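Local coordinates for ABC transporter periplasmic substrate-binding protein (Desulfovibrio alaskensis, PDB 5MY5) that probably captures tungstate in the periplasm, with high selectivity, and delivers it to an ABC transporter for uptake into the cell, at residues M122-A125 / A126-K130; I110-A113 / A114-G118; T190-D193 / R194-I198. The protein carries 2 engineered substitutions. One frame throughout, in Å; residues are numbered along the deposited sequence.

Contact 1: residues M122-A125 / A126-K130; sequences MTVA and AALGK. Engineered in segment 126-130: Lys130 (natural residue Arg).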
ATOM      1  N   MET A 122     -11.043   0.796 -18.676  1.00 24.69           N
ATOM      2  CA  MET A 122     -12.229   1.282 -18.003  1.00 26.92           C
ATOM      3  C   MET A 122     -11.847   1.852 -16.639  1.00 22.94           C
ATOM      4  O   MET A 122     -10.760   1.584 -16.165  1.00 26.62           O
ATOM      5  CB  MET A 122     -13.217   0.114 -17.777  1.00 24.94           C
ATOM      6  CG  MET A 122     -13.985  -0.322 -19.014  1.00 24.04           C
ATOM      7  SD  MET A 122     -15.181  -1.632 -18.580  1.00 26.90           S
ATOM      8  CE  MET A 122     -16.169  -1.791 -20.089  1.00 24.13           C
ATOM      9  N   THR A 123     -12.724   2.618 -16.042  1.00 22.51           N
ATOM     10  CA  THR A 123     -12.615   2.931 -14.628  1.00 22.01           C
ATOM     11  C   THR A 123     -12.802   1.658 -13.780  1.00 20.27           C
ATOM     12  O   THR A 123     -13.336   0.646 -14.227  1.00 21.63           O
ATOM     13  CB  THR A 123     -13.685   3.883 -14.185  1.00 23.15           C
ATOM     14  OG1 THR A 123     -14.944   3.226 -14.307  1.00 24.11           O
ATOM     15  CG2 THR A 123     -13.686   5.184 -15.064  1.00 24.63           C
ATOM     16  N   VAL A 124     -12.313   1.703 -12.570  1.00 22.34           N
ATOM     17  CA  VAL A 124     -12.535   0.562 -11.605  1.00 19.62           C
ATOM     18  C   VAL A 124     -13.986   0.197 -11.452  1.00 19.63           C
ATOM     19  O   VAL A 124     -14.352  -0.988 -11.595  1.00 18.55           O
ATOM     20  CB  VAL A 124     -11.965   0.918 -10.193  1.00 20.09           C
ATOM     21  CG1 VAL A 124     -12.448  -0.032  -9.079  1.00 22.35           C
ATOM     22  CG2 VAL A 124     -10.481   0.852 -10.281  1.00 22.03           C
ATOM     23  N   ALA A 125     -14.853   1.139 -11.250  1.00 20.32           N
ATOM     24  CA  ALA A 125     -16.262   0.833 -11.123  1.00 23.08           C
ATOM     25  C   ALA A 125     -16.848   0.189 -12.352  1.00 20.88           C
ATOM     26  O   ALA A 125     -17.653  -0.780 -12.255  1.00 20.48           O
ATOM     27  CB  ALA A 125     -17.087   2.018 -10.642  1.00 27.18           C
ATOM     28  N   ALA A 126     -16.524   0.675 -13.541  1.00 22.62           N
ATOM     29  CA  ALA A 126     -17.053   0.079 -14.783  1.00 21.48           C
ATOM     30  C   ALA A 126     -16.488  -1.287 -15.020  1.00 21.05           C
ATOM     31  O   ALA A 126     -17.170  -2.223 -15.432  1.00 20.41           O
ATOM     32  CB  ALA A 126     -16.773   1.017 -15.949  1.00 22.03           C
ATOM     33  N   ALA A 127     -15.209  -1.489 -14.633  1.00 17.99           N
ATOM     34  CA  ALA A 127     -14.551  -2.764 -14.902  1.00 18.86           C
ATOM     35  C   ALA A 127     -15.167  -3.851 -14.016  1.00 16.46           C
ATOM     36  O   ALA A 127     -15.433  -4.967 -14.487  1.00 16.74           O
ATOM     37  CB  ALA A 127     -13.020  -2.691 -14.660  1.00 18.73           C
ATOM     38  N   LEU A 128     -15.273  -3.527 -12.744  1.00 17.51           N
ATOM     39  CA  LEU A 128     -15.847  -4.477 -11.759  1.00 17.29           C
ATOM     40  C   LEU A 128     -17.272  -4.749 -12.105  1.00 18.94           C
ATOM     41  O   LEU A 128     -17.717  -5.896 -12.065  1.00 19.98           O
ATOM     42  CB  LEU A 128     -15.659  -3.969 -10.330  1.00 18.09           C
ATOM     43  CG  LEU A 128     -14.195  -3.924  -9.800  1.00 17.72           C
ATOM     44  CD1 LEU A 128     -14.236  -3.498  -8.372  1.00 19.21           C
ATOM     45  CD2 LEU A 128     -13.432  -5.197 -10.070  1.00 19.17           C
ATOM     46  N   GLY A 129     -18.021  -3.722 -12.539  1.00 18.27           N
ATOM     47  CA  GLY A 129     -19.418  -4.003 -12.946  1.00 20.51           C
ATOM     48  C   GLY A 129     -19.518  -4.863 -14.158  1.00 20.18           C
ATOM     49  O   GLY A 129     -20.435  -5.699 -14.260  1.00 22.23           O
ATOM     50  N   LYS A 130     -18.627  -4.714 -15.096  1.00 18.00           N
ATOM     51  CA  LYS A 130     -18.566  -5.480 -16.279  1.00 19.85           C
ATOM     52  C   LYS A 130     -18.153  -6.911 -16.050  1.00 21.96           C
ATOM     53  O   LYS A 130     -18.675  -7.834 -16.650  1.00 22.33           O
ATOM     54  CB  LYS A 130     -17.660  -4.791 -17.313  1.00 23.13           C
ATOM     55  CG  LYS A 130     -17.553  -5.519 -18.640  1.00 25.19           C
ATOM     56  CD  LYS A 130     -18.928  -5.625 -19.244  1.00 28.92           C
ATOM     57  CE  LYS A 130     -18.917  -5.731 -20.743  1.00 25.00           C
ATOM     58  NZ  LYS A 130     -18.158  -6.877 -21.321  1.00 26.11           N
TER
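Thr123 N-caps helix 124-133, and its side chain meets the backbone of Ala126 in the first turn. The hydroxyl oxygen Thr123 OG1 accepts from Ala126 N at 3.1 Å, with an N-H...O angle of 161°. The first torsion explains the reach: at chi1 66° the hydroxyl sits between the backbone N and the carbonyl carbon, turned into the helix start, while CG2 is left beside the backbone N. The same residue gives its carbonyl to the helix, Thr123 O taking Ala127 N at 2.9 Å. The ladder continues with Leu128 N, which donates to Val124 O at 2.9 Å, and with Gly129 N on Ala125 O.

Two apolar groupings flank this backbone. Val124 and Leu128, one turn apart, run side by side in the same direction, and Val124 CG1 meets Leu128 CD1 at 4.0 Å. Both are buried and touch Leu154 of helix 146-155. Ahead of the cap, Met122 folds back along the first turn. Its chain, extended beyond CG, brings the sulfur over the Ala126-Ala127 backbone, with Met122 SD 4.1 Å from Ala126 CB; nearer the root, Met122 CB lies 4.2 Å from Ala127 CB. The sulfur also approaches the CB of Lys130, an engineered residue whose amine leads off to a salt bridge with Asp134.

Outside the turn, Asp217 accepts from Val124 N. The whole is a helix N-terminus with a threonine N-cap and a hydrophobic staple, in which Met122, the residue before the cap, packs on Ala127, the fourth residue of the helix.

Contact 2: residues I110-A113 / A114-G118; sequences IGPA and ADPAG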
ATOM      1  N   ILE A 110      -5.580  -6.747 -12.872  1.00 16.92           N
ATOM      2  CA  ILE A 110      -4.856  -7.506 -13.921  1.00 17.35           C
ATOM      3  C   ILE A 110      -5.764  -8.593 -14.407  1.00 20.40           C
ATOM      4  O   ILE A 110      -6.745  -8.987 -13.738  1.00 18.54           O
ATOM      5  CB  ILE A 110      -3.506  -8.007 -13.486  1.00 19.16           C
ATOM      6  CG1 ILE A 110      -3.634  -9.166 -12.489  1.00 15.40           C
ATOM      7  CG2 ILE A 110      -2.724  -6.862 -12.923  1.00 17.42           C
ATOM      8  CD1 ILE A 110      -2.371  -9.756 -11.977  1.00 15.79           C
ATOM      9  N   GLY A 111      -5.490  -9.066 -15.626  1.00 17.81           N
ATOM     10  CA  GLY A 111      -6.270 -10.152 -16.208  1.00 19.85           C
ATOM     11  C   GLY A 111      -5.583 -10.669 -17.449  1.00 24.41           C
ATOM     12  O   GLY A 111      -4.525 -10.091 -17.864  1.00 21.46           O
ATOM     13  N   PRO A 112      -6.168 -11.705 -18.109  1.00 20.30           N
ATOM     14  CA  PRO A 112      -5.580 -12.166 -19.317  1.00 23.78           C
ATOM     15  C   PRO A 112      -5.402 -11.078 -20.357  1.00 23.47           C
ATOM     16  O   PRO A 112      -6.230 -10.180 -20.521  1.00 22.58           O
ATOM     17  CB  PRO A 112      -6.520 -13.309 -19.770  1.00 22.17           C
ATOM     18  CG  PRO A 112      -7.242 -13.700 -18.554  1.00 21.92           C
ATOM     19  CD  PRO A 112      -7.387 -12.448 -17.779  1.00 21.28           C
ATOM     20  N   ALA A 113      -4.293 -11.182 -21.100  1.00 25.26           N
ATOM     21  CA  ALA A 113      -4.050 -10.219 -22.196  1.00 30.45           C
ATOM     22  C   ALA A 113      -5.242 -10.117 -23.156  1.00 30.48           C
ATOM     23  O   ALA A 113      -5.562  -9.044 -23.613  1.00 32.21           O
ATOM     24  CB  ALA A 113      -2.768 -10.582 -22.984  1.00 31.63           C
ATOM     25  N   ALA A 114      -5.913 -11.245 -23.382  1.00 29.80           N
ATOM     26  CA  ALA A 114      -7.082 -11.282 -24.260  1.00 31.56           C
ATOM     27  C   ALA A 114      -8.293 -10.562 -23.666  1.00 37.16           C
ATOM     28  O   ALA A 114      -9.224 -10.170 -24.396  1.00 34.12           O
ATOM     29  CB  ALA A 114      -7.450 -12.717 -24.579  1.00 35.21           C
ATOM     30  N   ASP A 115      -8.323 -10.439 -22.329  1.00 32.79           N
ATOM     31  CA  ASP A 115      -9.302  -9.617 -21.648  1.00 25.16           C
ATOM     32  C   ASP A 115     -10.743  -9.996 -21.998  1.00 26.07           C
ATOM     33  O   ASP A 115     -11.511  -9.211 -22.605  1.00 24.18           O
ATOM     34  CB  ASP A 115      -8.978  -8.185 -21.997  1.00 22.48           C
ATOM     35  CG  ASP A 115      -9.822  -7.178 -21.304  1.00 22.14           C
ATOM     36  OD1 ASP A 115     -10.434  -7.441 -20.268  1.00 21.99           O
ATOM     37  OD2 ASP A 115      -9.844  -5.996 -21.694  1.00 24.65           O
ATOM     38  N   PRO A 116     -11.152 -11.189 -21.583  1.00 25.15           N
ATOM     39  CA  PRO A 116     -12.434 -11.734 -22.028  1.00 27.56           C
ATOM     40  C   PRO A 116     -13.643 -10.903 -21.609  1.00 27.93           C
ATOM     41  O   PRO A 116     -14.650 -10.922 -22.317  1.00 27.66           O
ATOM     42  CB  PRO A 116     -12.426 -13.165 -21.466  1.00 30.39           C
ATOM     43  CG  PRO A 116     -11.475 -13.097 -20.308  1.00 29.12           C
ATOM     44  CD  PRO A 116     -10.411 -12.140 -20.731  1.00 28.23           C
ATOM     45  N   ALA A 117     -13.583 -10.104 -20.526  1.00 23.49           N
ATOM     46  CA  ALA A 117     -14.639  -9.190 -20.157  1.00 22.65           C
ATOM     47  C   ALA A 117     -14.580  -7.836 -20.806  1.00 23.40           C
ATOM     48  O   ALA A 117     -15.467  -7.011 -20.584  1.00 22.23           O
ATOM     49  CB  ALA A 117     -14.671  -9.030 -18.596  1.00 24.33           C
ATOM     50  N   GLY A 118     -13.460  -7.559 -21.471  1.00 21.34           N
ATOM     51  CA  GLY A 118     -13.208  -6.331 -22.188  1.00 23.34           C
ATOM     52  C   GLY A 118     -13.191  -5.121 -21.316  1.00 23.58           C
ATOM     53  O   GLY A 118     -13.833  -4.095 -21.593  1.00 25.65           O
TER
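Two type I beta turns in succession, Pro112 to Asp115 and Asp115 to Gly118, carry the chain off the end of strand 100-112. The first is closed by Asp115 N donating to Pro112 O; at 2.8 Å the atoms are close, but the N-H...O angle of 128° makes the bond weak. The second is closed by Gly118 N on Asp115 O, also at 2.8 Å. Asp115 thus belongs to both turns.

Among the side chains, Pro112, which opens the first turn, meets Pro116, just past its end. The two side chains cross at about a right angle, and the CD corner of Pro116 comes up to the edge of Pro112, 4.1 Å from Pro112 CG and 4.2 Å from Pro112 CB. Asp115 sends its carboxylate away from that turn, CG lying opposite the backbone N at chi1 -176°. There OD1 bonds to Tyr189 OH and Val119 N, and OD2 to Lys120 N.

The chemistry is therefore divided: one weak backbone bond closes the first turn, with a light proline-proline touch beside it, while the carboxylate, met by three partners, ties this surface loop to what follows and to Tyr189.

Contact 3: residues T190-D193 / R194-I198; sequences TMTD and RGTYI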
ATOM      1  N   THR A 190      -7.844 -10.121 -11.213  1.00 14.70           N
ATOM      2  CA  THR A 190      -7.563  -9.999  -9.756  1.00 15.44           C
ATOM      3  C   THR A 190      -7.050  -8.562  -9.527  1.00 14.71           C
ATOM      4  O   THR A 190      -6.450  -7.923 -10.408  1.00 18.45           O
ATOM      5  CB  THR A 190      -6.626 -11.084  -9.257  1.00 17.82           C
ATOM      6  OG1 THR A 190      -6.627 -11.047  -7.813  1.00 17.49           O
ATOM      7  CG2 THR A 190      -5.229 -10.910  -9.692  1.00 17.78           C
ATOM      8  N   MET A 191      -7.227  -8.071  -8.310  1.00 14.24           N
ATOM      9  CA  MET A 191      -6.632  -6.807  -7.868  1.00 14.88           C
ATOM     10  C   MET A 191      -5.343  -7.171  -7.092  1.00 16.04           C
ATOM     11  O   MET A 191      -5.364  -8.038  -6.180  1.00 16.64           O
ATOM     12  CB  MET A 191      -7.579  -5.990  -6.997  1.00 15.68           C
ATOM     13  CG  MET A 191      -7.069  -4.619  -6.645  1.00 17.30           C
ATOM     14  SD  MET A 191      -7.636  -3.952  -5.086  1.00 18.38           S
ATOM     15  CE  MET A 191      -6.624  -4.926  -3.970  1.00 17.93           C
ATOM     16  N   THR A 192      -4.267  -6.440  -7.442  1.00 14.36           N
ATOM     17  CA  THR A 192      -2.941  -6.603  -6.780  1.00 16.59           C
ATOM     18  C   THR A 192      -2.311  -5.318  -6.513  1.00 15.29           C
ATOM     19  O   THR A 192      -2.604  -4.333  -7.145  1.00 16.74           O
ATOM     20  CB  THR A 192      -2.029  -7.466  -7.632  1.00 15.60           C
ATOM     21  OG1 THR A 192      -0.768  -7.711  -6.970  1.00 16.97           O
ATOM     22  CG2 THR A 192      -1.779  -6.910  -8.961  1.00 16.47           C
ATOM     23  N   ASP A 193      -1.438  -5.273  -5.471  1.00 15.59           N
ATOM     24  CA  ASP A 193      -0.574  -4.073  -5.389  1.00 16.14           C
ATOM     25  C   ASP A 193       0.367  -4.161  -6.657  1.00 15.67           C
ATOM     26  O   ASP A 193       0.718  -5.230  -7.077  1.00 15.30           O
ATOM     27  CB  ASP A 193       0.263  -4.077  -4.081  1.00 18.28           C
ATOM     28  CG  ASP A 193       1.087  -5.301  -3.981  1.00 18.54           C
ATOM     29  OD1 ASP A 193       0.629  -6.471  -3.878  1.00 20.20           O
ATOM     30  OD2 ASP A 193       2.315  -5.112  -4.062  1.00 22.03           O
ATOM     31  N   ARG A 194       0.758  -2.955  -7.090  1.00 16.09           N
ATOM     32  CA  ARG A 194       1.689  -2.864  -8.245  1.00 15.87           C
ATOM     33  C   ARG A 194       3.003  -3.510  -7.975  1.00 17.21           C
ATOM     34  O   ARG A 194       3.530  -4.187  -8.878  1.00 18.48           O
ATOM     35  CB  ARG A 194       1.905  -1.468  -8.677  1.00 16.79           C
ATOM     36  CG  ARG A 194       2.686  -1.332 -10.022  1.00 18.72           C
ATOM     37  CD  ARG A 194       2.858   0.149 -10.351  1.00 19.65           C
ATOM     38  NE  ARG A 194       1.630   0.888 -10.652  1.00 18.05           N
ATOM     39  CZ  ARG A 194       1.065   0.939 -11.862  1.00 19.17           C
ATOM     40  NH1 ARG A 194       1.560   0.276 -12.897  1.00 20.08           N
ATOM     41  NH2 ARG A 194      -0.052   1.662 -12.010  1.00 20.08           N
ATOM     42  N   GLY A 195       3.543  -3.367  -6.785  1.00 17.62           N
ATOM     43  CA  GLY A 195       4.851  -3.946  -6.459  1.00 17.26           C
ATOM     44  C   GLY A 195       4.896  -5.440  -6.713  1.00 17.77           C
ATOM     45  O   GLY A 195       5.775  -5.984  -7.354  1.00 18.53           O
ATOM     46  N   THR A 196       3.893  -6.182  -6.177  1.00 18.16           N
ATOM     47  CA  THR A 196       3.849  -7.610  -6.367  1.00 16.42           C
ATOM     48  C   THR A 196       3.661  -7.934  -7.877  1.00 17.90           C
ATOM     49  O   THR A 196       4.295  -8.890  -8.323  1.00 19.17           O
ATOM     50  CB  THR A 196       2.731  -8.270  -5.550  1.00 18.34           C
ATOM     51  OG1 THR A 196       2.890  -7.952  -4.136  1.00 18.56           O
ATOM     52  CG2 THR A 196       2.774  -9.726  -5.681  1.00 17.28           C
ATOM     53  N   TYR A 197       2.832  -7.157  -8.593  1.00 16.44           N
ATOM     54  CA  TYR A 197       2.753  -7.331 -10.026  1.00 16.91           C
ATOM     55  C   TYR A 197       4.150  -7.228 -10.733  1.00 18.67           C
ATOM     56  O   TYR A 197       4.493  -8.110 -11.535  1.00 19.03           O
ATOM     57  CB  TYR A 197       1.766  -6.436 -10.721  1.00 16.50           C
ATOM     58  CG  TYR A 197       1.669  -6.822 -12.159  1.00 20.20           C
ATOM     59  CD1 TYR A 197       1.028  -7.996 -12.501  1.00 20.30           C
ATOM     60  CD2 TYR A 197       2.232  -6.015 -13.186  1.00 21.25           C
ATOM     61  CE1 TYR A 197       0.973  -8.379 -13.852  1.00 22.29           C
ATOM     62  CE2 TYR A 197       2.230  -6.422 -14.494  1.00 21.23           C
ATOM     63  CZ  TYR A 197       1.605  -7.572 -14.811  1.00 20.80           C
ATOM     64  OH  TYR A 197       1.505  -7.905 -16.117  1.00 20.76           O
ATOM     65  N   ILE A 198       4.837  -6.143 -10.433  1.00 16.49           N
ATOM     66  CA  ILE A 198       6.192  -5.951 -10.992  1.00 18.22           C
ATOM     67  C   ILE A 198       7.066  -7.215 -10.734  1.00 17.88           C
ATOM     68  O   ILE A 198       7.783  -7.728 -11.653  1.00 19.62           O
ATOM     69  CB  ILE A 198       6.793  -4.645 -10.454  1.00 19.06           C
ATOM     70  CG1 ILE A 198       6.118  -3.427 -11.031  1.00 18.44           C
ATOM     71  CG2 ILE A 198       8.334  -4.675 -10.693  1.00 20.00           C
ATOM     72  CD1 ILE A 198       6.415  -2.193 -10.248  1.00 18.80           C
TER
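Asp193 is the N-cap of helix 194-203, and its carboxylate grips Thr196 at the sharp junction where strand 190-193 gives way to helix 194-198, the two axes at 95°.

Hydrogen bonds carry most of the contact. Each carboxylate oxygen has its own donor. Thr196 OG1 donates to Asp193 OD1 at 2.7 Å, on the syn lone pair of that oxygen, whereas Thr196 N reaches Asp193 OD2 at 2.8 Å from above the carboxylate plane, 47° out of it. The two side chains cross at about a right angle. With CG placed between its own backbone N and carbonyl carbon (chi1 57°), Asp193 hangs its carboxylate over the first turn; the paired bonds should fix its rotation, and the negative charge would be favoured by the positive end of the helix dipole.

The carbonyl of Asp193 is shared as well. Tyr197 N donates to Asp193 O at 3.2 Å, and Thr192 OG1 to the same oxygen at 2.9 Å. The hydroxyl of Tyr197 bonds to Leu210 O.

Salt bridges lie outside the turn: Arg194 bends away to Asp106 on the adjoining strand 100-112 and to Glu215.

Van der Waals contacts are few and come from Thr192. Its hydroxyl oxygen OG1 passes 3.8 Å from Thr196 CB. The methyl of the same threonine meets the base of the tyrosine, with Thr192 CG2 4.0 Å from Tyr197 CB.

In the fold
Contacts 2 and 3 share a sheet: strands 100-112 and 189-193 are antiparallel neighbours, joined where Ile110 N meets Thr190 O, and Ile110 also packs on Thr192 and Tyr197. Contact 2 leads along the chain to contact 1, and Lys130 NZ reaches back to Ala117 O. Contacts 1 and 3 do not touch, their nearest atoms about 7 Å apart. Both are partly buried helix starts, but one is capped by a neutral hydroxyl and the other by a carboxylate bonded twice to one threonine. Contact 3 is centred about 10 Å from the chain's centre; contact 2, a surface turn centred about 24 Å from it, is held by backbone bonds, a proline touch and the Asp115 carboxylate.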